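Putative peptidase (PDB 3CE2) is a putative zinc-dependent oligopeptidase of the M3B family, thought to degrade a variety of small bioactive peptides. Local coordinates at residues 30-33 / 34-37; 440-443 / 444-448; 494-497 / 498-502; 583-586 / 587-590. All coordinates share one frame; numbering follows the deposited sequence.

Contact 1: residues 30-33 / 34-37; sequences YLNR and KAWK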
# COMPACT_ATOMS: atom_id res chain seq x y z
N TYR A 30 -0.71 28.64 0.52
CA TYR A 30 -1.06 29.89 -0.11
C TYR A 30 -2.08 30.61 0.72
O TYR A 30 -3.06 30.02 1.19
CB TYR A 30 -1.59 29.64 -1.50
CG TYR A 30 -0.54 29.09 -2.43
CD1 TYR A 30 0.38 29.94 -3.04
CD2 TYR A 30 -0.45 27.73 -2.67
CE1 TYR A 30 1.35 29.44 -3.88
CE2 TYR A 30 0.51 27.22 -3.50
CZ TYR A 30 1.41 28.06 -4.10
OH TYR A 30 2.37 27.53 -4.94
N LEU A 31 -1.86 31.91 0.90
CA LEU A 31 -2.81 32.76 1.61
C LEU A 31 -4.25 32.54 1.14
O LEU A 31 -5.16 32.40 1.96
CB LEU A 31 -2.43 34.24 1.45
CG LEU A 31 -1.27 34.70 2.34
CD1 LEU A 31 -0.83 36.13 2.01
CD2 LEU A 31 -1.64 34.53 3.84
N ASN A 32 -4.44 32.49 -0.17
CA ASN A 32 -5.75 32.36 -0.78
C ASN A 32 -5.56 32.00 -2.22
O ASN A 32 -4.44 32.05 -2.75
CB ASN A 32 -6.48 33.70 -0.73
CG ASN A 32 -5.59 34.85 -1.17
OD1 ASN A 32 -5.03 34.86 -2.28
ND2 ASN A 32 -5.43 35.83 -0.28
N ARG A 33 -6.66 31.66 -2.88
CA ARG A 33 -6.57 31.21 -4.25
C ARG A 33 -5.86 32.22 -5.14
O ARG A 33 -5.13 31.84 -6.05
CB ARG A 33 -7.93 30.86 -4.82
CG ARG A 33 -7.93 31.04 -6.33
CD ARG A 33 -9.03 30.29 -6.99
NE ARG A 33 -8.71 29.94 -8.38
CZ ARG A 33 -8.47 30.83 -9.33
NH1 ARG A 33 -8.48 32.12 -9.05
NH2 ARG A 33 -8.20 30.42 -10.56
N LYS A 34 -6.07 33.52 -4.88
CA LYS A 34 -5.46 34.55 -5.74
C LYS A 34 -3.95 34.33 -5.86
O LYS A 34 -3.43 34.28 -6.97
CB LYS A 34 -5.78 35.97 -5.26
CG LYS A 34 -5.90 36.98 -6.43
CD LYS A 34 -5.81 38.46 -6.00
CE LYS A 34 -4.35 38.90 -5.84
NZ LYS A 34 -3.46 38.28 -6.88
N ALA A 35 -3.29 34.18 -4.72
CA ALA A 35 -1.85 33.86 -4.63
C ALA A 35 -1.47 32.55 -5.33
O ALA A 35 -0.49 32.51 -6.07
CB ALA A 35 -1.40 33.82 -3.18
N TRP A 36 -2.25 31.50 -5.06
CA TRP A 36 -2.12 30.22 -5.76
C TRP A 36 -2.15 30.44 -7.25
O TRP A 36 -1.33 29.90 -8.00
CB TRP A 36 -3.28 29.28 -5.39
CG TRP A 36 -3.16 27.97 -6.13
CD1 TRP A 36 -2.48 26.87 -5.72
CD2 TRP A 36 -3.71 27.64 -7.42
NE1 TRP A 36 -2.55 25.88 -6.66
CE2 TRP A 36 -3.30 26.33 -7.71
CE3 TRP A 36 -4.50 28.32 -8.34
CZ2 TRP A 36 -3.68 25.67 -8.90
CZ3 TRP A 36 -4.86 27.68 -9.52
CH2 TRP A 36 -4.44 26.37 -9.79
N LYS A 37 -3.15 31.20 -7.69
CA LYS A 37 -3.33 31.48 -9.10
C LYS A 37 -2.17 32.32 -9.58
O LYS A 37 -1.61 32.07 -10.65
CB LYS A 37 -4.65 32.22 -9.31
CG LYS A 37 -4.88 32.64 -10.74
CD LYS A 37 -4.83 31.45 -11.71
CE LYS A 37 -5.44 31.83 -13.07
NZ LYS A 37 -5.01 30.90 -14.13

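Contact 2: residues 440-443 / 444-448; sequences LMDS and MLKES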
# COMPACT_ATOMS: atom_id res chain seq x y z
N LEU A 440 -2.63 0.71 18.81
CA LEU A 440 -3.91 1.14 19.37
C LEU A 440 -4.68 -0.06 19.97
O LEU A 440 -5.06 -0.04 21.14
CB LEU A 440 -4.72 1.85 18.30
CG LEU A 440 -6.21 2.08 18.56
CD1 LEU A 440 -6.40 3.23 19.49
CD2 LEU A 440 -6.96 2.33 17.26
N MET A 441 -4.90 -1.10 19.17
CA MET A 441 -5.49 -2.34 19.66
C MET A 441 -4.71 -2.96 20.84
O MET A 441 -5.29 -3.34 21.85
CB MET A 441 -5.64 -3.36 18.52
CG MET A 441 -6.80 -3.11 17.57
SD MET A 441 -6.64 -4.19 16.11
CE MET A 441 -7.68 -3.32 14.94
N ASP A 442 -3.40 -3.04 20.73
CA ASP A 442 -2.62 -3.52 21.85
C ASP A 442 -2.92 -2.78 23.15
O ASP A 442 -3.14 -3.39 24.19
CB ASP A 442 -1.14 -3.42 21.57
CG ASP A 442 -0.32 -4.08 22.65
OD1 ASP A 442 -0.33 -5.33 22.67
OD2 ASP A 442 0.33 -3.37 23.47
N SER A 443 -2.90 -1.45 23.09
CA SER A 443 -3.13 -0.63 24.26
C SER A 443 -4.54 -0.74 24.78
O SER A 443 -4.75 -0.70 26.00
CB SER A 443 -2.83 0.84 23.97
OG SER A 443 -1.45 1.03 23.74
N MET A 444 -5.51 -0.87 23.87
CA MET A 444 -6.92 -0.95 24.27
C MET A 444 -7.22 -2.26 24.98
O MET A 444 -8.07 -2.29 25.86
CB MET A 444 -7.87 -0.76 23.08
CG MET A 444 -8.01 0.67 22.64
SD MET A 444 -9.22 0.88 21.33
CE MET A 444 -10.73 0.83 22.31
N LEU A 445 -6.54 -3.33 24.60
CA LEU A 445 -6.66 -4.60 25.30
C LEU A 445 -6.18 -4.48 26.72
O LEU A 445 -6.90 -4.79 27.65
CB LEU A 445 -5.78 -5.65 24.66
CG LEU A 445 -6.31 -6.29 23.41
CD1 LEU A 445 -5.39 -7.45 23.08
CD2 LEU A 445 -7.74 -6.75 23.69
N LYS A 446 -4.93 -4.05 26.87
CA LYS A 446 -4.36 -3.79 28.17
C LYS A 446 -5.32 -2.98 29.02
O LYS A 446 -5.46 -3.24 30.20
CB LYS A 446 -3.04 -3.04 28.03
CG LYS A 446 -1.85 -3.92 27.65
CD LYS A 446 -0.57 -3.07 27.46
CE LYS A 446 0.71 -3.92 27.34
NZ LYS A 446 0.56 -5.10 26.40
N GLU A 447 -6.00 -2.00 28.43
CA GLU A 447 -6.78 -1.07 29.24
C GLU A 447 -8.17 -1.57 29.50
O GLU A 447 -8.90 -0.98 30.29
CB GLU A 447 -6.88 0.30 28.58
CG GLU A 447 -5.58 1.12 28.65
CD GLU A 447 -4.96 1.14 30.05
OE1 GLU A 447 -5.67 1.52 31.01
OE2 GLU A 447 -3.76 0.79 30.18
N SER A 448 -8.55 -2.64 28.82
CA SER A 448 -9.94 -3.06 28.81
C SER A 448 -10.32 -3.87 30.03
O SER A 448 -9.47 -4.53 30.65
CB SER A 448 -10.22 -3.88 27.55
OG SER A 448 -11.54 -4.38 27.55

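Contact 3: residues 494-497 / 498-502; sequences EEYL and SSTYK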
# COMPACT_ATOMS: atom_id res chain seq x y z
N GLU A 494 -6.38 -23.90 -17.15
CA GLU A 494 -7.18 -23.91 -15.95
C GLU A 494 -6.84 -25.13 -15.10
O GLU A 494 -6.88 -25.05 -13.89
CB GLU A 494 -8.69 -23.85 -16.26
CG GLU A 494 -9.44 -25.19 -16.25
CD GLU A 494 -9.85 -25.68 -14.84
OE1 GLU A 494 -9.81 -24.90 -13.85
OE2 GLU A 494 -10.23 -26.87 -14.75
N GLU A 495 -6.52 -26.26 -15.73
CA GLU A 495 -6.26 -27.47 -14.96
C GLU A 495 -5.02 -27.24 -14.10
O GLU A 495 -4.99 -27.58 -12.92
CB GLU A 495 -6.07 -28.70 -15.86
CG GLU A 495 -6.42 -30.02 -15.15
CD GLU A 495 -5.35 -31.12 -15.30
OE1 GLU A 495 -5.18 -31.66 -16.42
OE2 GLU A 495 -4.68 -31.45 -14.28
N TYR A 496 -4.02 -26.64 -14.71
CA TYR A 496 -2.77 -26.39 -14.03
C TYR A 496 -2.95 -25.35 -12.92
O TYR A 496 -2.61 -25.61 -11.76
CB TYR A 496 -1.72 -25.95 -15.04
CG TYR A 496 -0.38 -25.77 -14.41
CD1 TYR A 496 0.45 -26.87 -14.18
CD2 TYR A 496 0.06 -24.52 -14.00
CE1 TYR A 496 1.68 -26.72 -13.58
CE2 TYR A 496 1.28 -24.35 -13.41
CZ TYR A 496 2.09 -25.45 -13.20
OH TYR A 496 3.31 -25.27 -12.61
N LEU A 497 -3.47 -24.18 -13.28
CA LEU A 497 -3.69 -23.11 -12.30
C LEU A 497 -4.45 -23.64 -11.10
O LEU A 497 -4.09 -23.40 -9.94
CB LEU A 497 -4.47 -21.96 -12.94
CG LEU A 497 -3.63 -21.23 -14.00
CD1 LEU A 497 -4.43 -20.25 -14.88
CD2 LEU A 497 -2.53 -20.52 -13.28
N SER A 498 -5.48 -24.41 -11.37
CA SER A 498 -6.31 -24.88 -10.29
C SER A 498 -5.65 -25.91 -9.40
O SER A 498 -6.06 -26.06 -8.26
CB SER A 498 -7.64 -25.39 -10.83
OG SER A 498 -8.50 -24.29 -10.96
N SER A 499 -4.63 -26.61 -9.90
CA SER A 499 -3.91 -27.60 -9.08
C SER A 499 -2.90 -26.92 -8.22
O SER A 499 -2.80 -27.17 -7.03
CB SER A 499 -3.15 -28.60 -9.95
OG SER A 499 -4.07 -29.45 -10.58
N THR A 500 -2.12 -26.06 -8.86
CA THR A 500 -1.16 -25.23 -8.20
C THR A 500 -1.82 -24.53 -7.01
O THR A 500 -1.28 -24.52 -5.90
CB THR A 500 -0.67 -24.18 -9.19
OG1 THR A 500 -0.06 -24.84 -10.29
CG2 THR A 500 0.34 -23.27 -8.56
N TYR A 501 -2.99 -23.95 -7.24
CA TYR A 501 -3.61 -23.18 -6.19
C TYR A 501 -4.15 -24.12 -5.11
O TYR A 501 -4.14 -23.80 -3.91
CB TYR A 501 -4.70 -22.27 -6.76
CG TYR A 501 -5.12 -21.17 -5.84
CD1 TYR A 501 -4.47 -19.94 -5.85
CD2 TYR A 501 -6.16 -21.35 -4.96
CE1 TYR A 501 -4.86 -18.93 -4.98
CE2 TYR A 501 -6.55 -20.35 -4.09
CZ TYR A 501 -5.89 -19.14 -4.10
OH TYR A 501 -6.30 -18.13 -3.23
N LYS A 502 -4.60 -25.29 -5.53
CA LYS A 502 -5.13 -26.25 -4.56
C LYS A 502 -4.06 -26.74 -3.57
O LYS A 502 -4.27 -26.70 -2.36
CB LYS A 502 -5.80 -27.44 -5.24
CG LYS A 502 -6.37 -28.41 -4.23
CD LYS A 502 -7.41 -29.33 -4.81
CE LYS A 502 -8.42 -29.69 -3.69
NZ LYS A 502 -9.28 -30.89 -3.98

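Contact 4: residues 583-586 / 587-590; sequences GLDM and GTVE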
# COMPACT_ATOMS: atom_id res chain seq x y z
N GLY A 583 17.78 -1.59 12.46
CA GLY A 583 17.80 -2.84 13.25
C GLY A 583 16.95 -3.99 12.73
O GLY A 583 16.86 -5.02 13.38
N LEU A 584 16.32 -3.81 11.57
CA LEU A 584 15.56 -4.89 10.94
C LEU A 584 16.33 -5.43 9.76
O LEU A 584 16.43 -4.78 8.74
CB LEU A 584 14.20 -4.39 10.45
CG LEU A 584 13.08 -4.63 11.45
CD1 LEU A 584 13.48 -4.04 12.81
CD2 LEU A 584 11.77 -4.05 10.98
N ASP A 585 16.88 -6.62 9.88
CA ASP A 585 17.58 -7.18 8.76
C ASP A 585 16.72 -8.22 8.05
O ASP A 585 16.70 -9.40 8.43
CB ASP A 585 18.91 -7.77 9.21
CG ASP A 585 19.81 -8.15 8.04
OD1 ASP A 585 19.30 -8.35 6.91
OD2 ASP A 585 21.03 -8.27 8.28
N MET A 586 16.01 -7.78 7.01
CA MET A 586 15.10 -8.65 6.28
C MET A 586 15.89 -9.71 5.55
O MET A 586 15.33 -10.68 5.06
CB MET A 586 14.26 -7.86 5.28
CG MET A 586 13.57 -6.63 5.85
SD MET A 586 12.31 -7.02 7.09
CE MET A 586 11.06 -7.84 6.09
N GLY A 587 17.20 -9.53 5.46
CA GLY A 587 18.07 -10.56 4.89
C GLY A 587 18.19 -11.74 5.84
O GLY A 587 18.71 -12.80 5.49
N THR A 588 17.69 -11.58 7.06
CA THR A 588 17.71 -12.67 8.01
C THR A 588 16.31 -12.99 8.46
O THR A 588 15.32 -12.51 7.91
CB THR A 588 18.60 -12.37 9.25
OG1 THR A 588 17.93 -11.47 10.15
CG2 THR A 588 19.90 -11.76 8.83
N VAL A 589 16.24 -13.77 9.50
CA VAL A 589 15.03 -14.42 9.92
C VAL A 589 14.50 -13.67 11.13
O VAL A 589 13.37 -13.89 11.56
CB VAL A 589 15.43 -15.92 10.20
CG1 VAL A 589 15.02 -16.43 11.58
CG2 VAL A 589 14.95 -16.83 9.08
N GLU A 590 15.30 -12.78 11.69
CA GLU A 590 14.92 -12.12 12.94
C GLU A 590 13.61 -11.32 12.87
O GLU A 590 12.71 -11.51 13.70
CB GLU A 590 16.07 -11.25 13.46
CG GLU A 590 17.33 -12.03 13.85
CD GLU A 590 18.64 -11.39 13.33
OE1 GLU A 590 18.88 -10.19 13.59
OE2 GLU A 590 19.43 -12.08 12.67

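Contact 1: residues 30-33 / 34-37
N32 caps the first turn of helix 33-42 at its N-terminus. Its OD1 accepts from A35 N at 3.1 Å, and the N-H meets this oxygen nearly end-on. N32 CG lies between the backbone N and the carbonyl carbon (chi1 46°), which turns the amide back toward A35 N. The main chain adds a bond from W36 N to N32 O of 3.2 Å.

Y30 covers the same turn. W36 CA sits over one face of its ring, 3.9 Å from the Y30 ring centroid, in a CH-pi contact. The indole of W36 turns its edge to the Y30 ring face. This T-shaped pair has its planes at 82°, and W36 CD1 comes within 3.7 Å of Y30 CE2.

The next shell lies around these rings. Y30 OH bonds D39 further along the helix. Helix 66-96 supplies L86 O for W36 NE1, and Y89, which meets both rings.

On another side, R33 and K37 run alongside each other. R33 NE pairs with D106 in a salt bridge. K37 CB lies over one guanidinium face, offset toward its rim, and K37 CD is 3.7 Å from R33 NH2.

Contact 2: residues 440-443 / 444-448
L440 and M444 run alongside each other on helix 431-447, one turn apart. L440 CD1 touches M444 SD at 4.1 Å. The M444 chain is bent only at its last torsion (chi3 79°). Its CG passes 3.4 Å from L440 O. The backbone bond from M444 N to L440 O, 2.9 Å, joins the same two residues. This face is the packed one. L440 rests on S398 and M444 on L394, both of helix 394-416. M441 and L445 are buried too, against helix 451-487, and L445 N bonds M441 O at 3.0 Å.

The loose part is K446 and E447, both exposed. D442 is a buried carboxylate, and K446 reaches it from the open side, crossing it at a slant. K446 NZ comes to D442 OD2 at 3.4 Å, a salt bridge whose hydrogen bond is weak. D442 has a second partner, because its OD1 forms a salt bridge with K602 of helix 590-607. The carboxylate thus lies between two lysines, which would probably favour its charged form. S443 OG bonds S340 O. The bond from E447 N to S443 O is weak.

The arrangement is an amphipathic last stretch of helix, with the i to i+4 pairs L440/M444 and D442/K446. In this metallopeptidase the helix begins just after E430, which binds zinc with H402 and H406 of the HExxH helix 394-416. L440 packs against that helix, about 8 Å from H402 between side chains, as expected of the paired helices of a gluzincin site.

Contact 3: residues 494-497 / 498-502
T500 bends back over the preceding turn of its helix to meet Y496. Its CB lies 3.5 Å from Y496 O. OG1, anti to the carbonyl carbon (chi1 -60°), donates to Y496 O at 3.0 Å, from above the carbonyl plane. T500 OG1 also lies over one face of the Y496 ring, toward its rim, 3.4 Å from Y496 CE2. The hydroxyl thus sits against the ring of the residue whose carbonyl it binds.

Y496 O takes three donors. T500 N comes nearly straight on at 3.0 Å, S499 N comes from above the carbonyl plane, and T500 OG1 is the third. S499 OG likewise donates to the carbonyl four residues back, E495 O, at 3.1 Å.

At the start of the helix S498 OG donates to E494 OE1, 3.2 Å away. It meets the syn side, 30° out of the carboxylate plane. The indole NE1 of W523 is a second partner of S498 OG. A bound zinc ion lies about 4 Å from the side chain of E494.

Helix 494-509 packs against helices 451-487 and 240-260. T500, L497 and Y501 touch the first, largely at F478, and Y496 touches it at A485. E494 and L497 lean on the second, at H241, A244 and L247.

Contact 4: residues 583-586 / 587-590
D585 O faces two groups of T588. T588 N donates to it at 2.8 Å, with an N-H...O angle of 158°, and comes from above the carbonyl plane. T588 OG1 is 3.0 Å from D585 O, but where its proton goes is not settled. The backbone bond closes a type I beta turn from D585 to T588.

The D585 side chain completes the turn. Its OD1 accepts from G587 N at 2.8 Å, on the anti side of the carboxylate and 23° out of its plane. This is an Asx turn laid over the beta turn. D585 CG stands opposite its backbone N (chi1 -170°), which brings the carboxylate over G587 N. There D585 and T588 cross at about a right angle, and T588 CG2 lies 3.7 Å from D585 CG.

T588 also faces forward. Its OG1 accepts from E590 N at 3.3 Å, a weak capping bond at the start of helix 590-607. The hydroxyl sits between the backbone N and the carbonyl carbon, which places it near both D585 O and E590 N.

On the other side, G583 is the C-prime residue of a Schellman motif that ends helix 575-581. L584 packs on helix 536-553, and M586 on L576 and L579. The segment is a short link between helices 575-581 and 590-607.

The chemistry implies a turn fixed by side chains as well as by backbone. D585 OD1 takes G587 N, D585 O takes T588 N, and T588 OG1 takes E590 N weakly.

The four contacts come in series along the chain, and none touches another. Contact 1 opens helix 33-42, away from the annotated sites and about 58 Å from contact 3 between centres, on opposite sides of the chain's centre. Contacts 2, 3 and 4 lie within the peptidase family M3 range. Contacts 2 and 3 both pack on helix 451-487, though their centres are about 42 Å apart. Contact 4 leads into helix 590-607, which also meets contact 2; their centres are about 28 Å apart. Three contacts are thus tied through shared helices of the helical peptidase region, while contact 1 belongs to an earlier part of the chain.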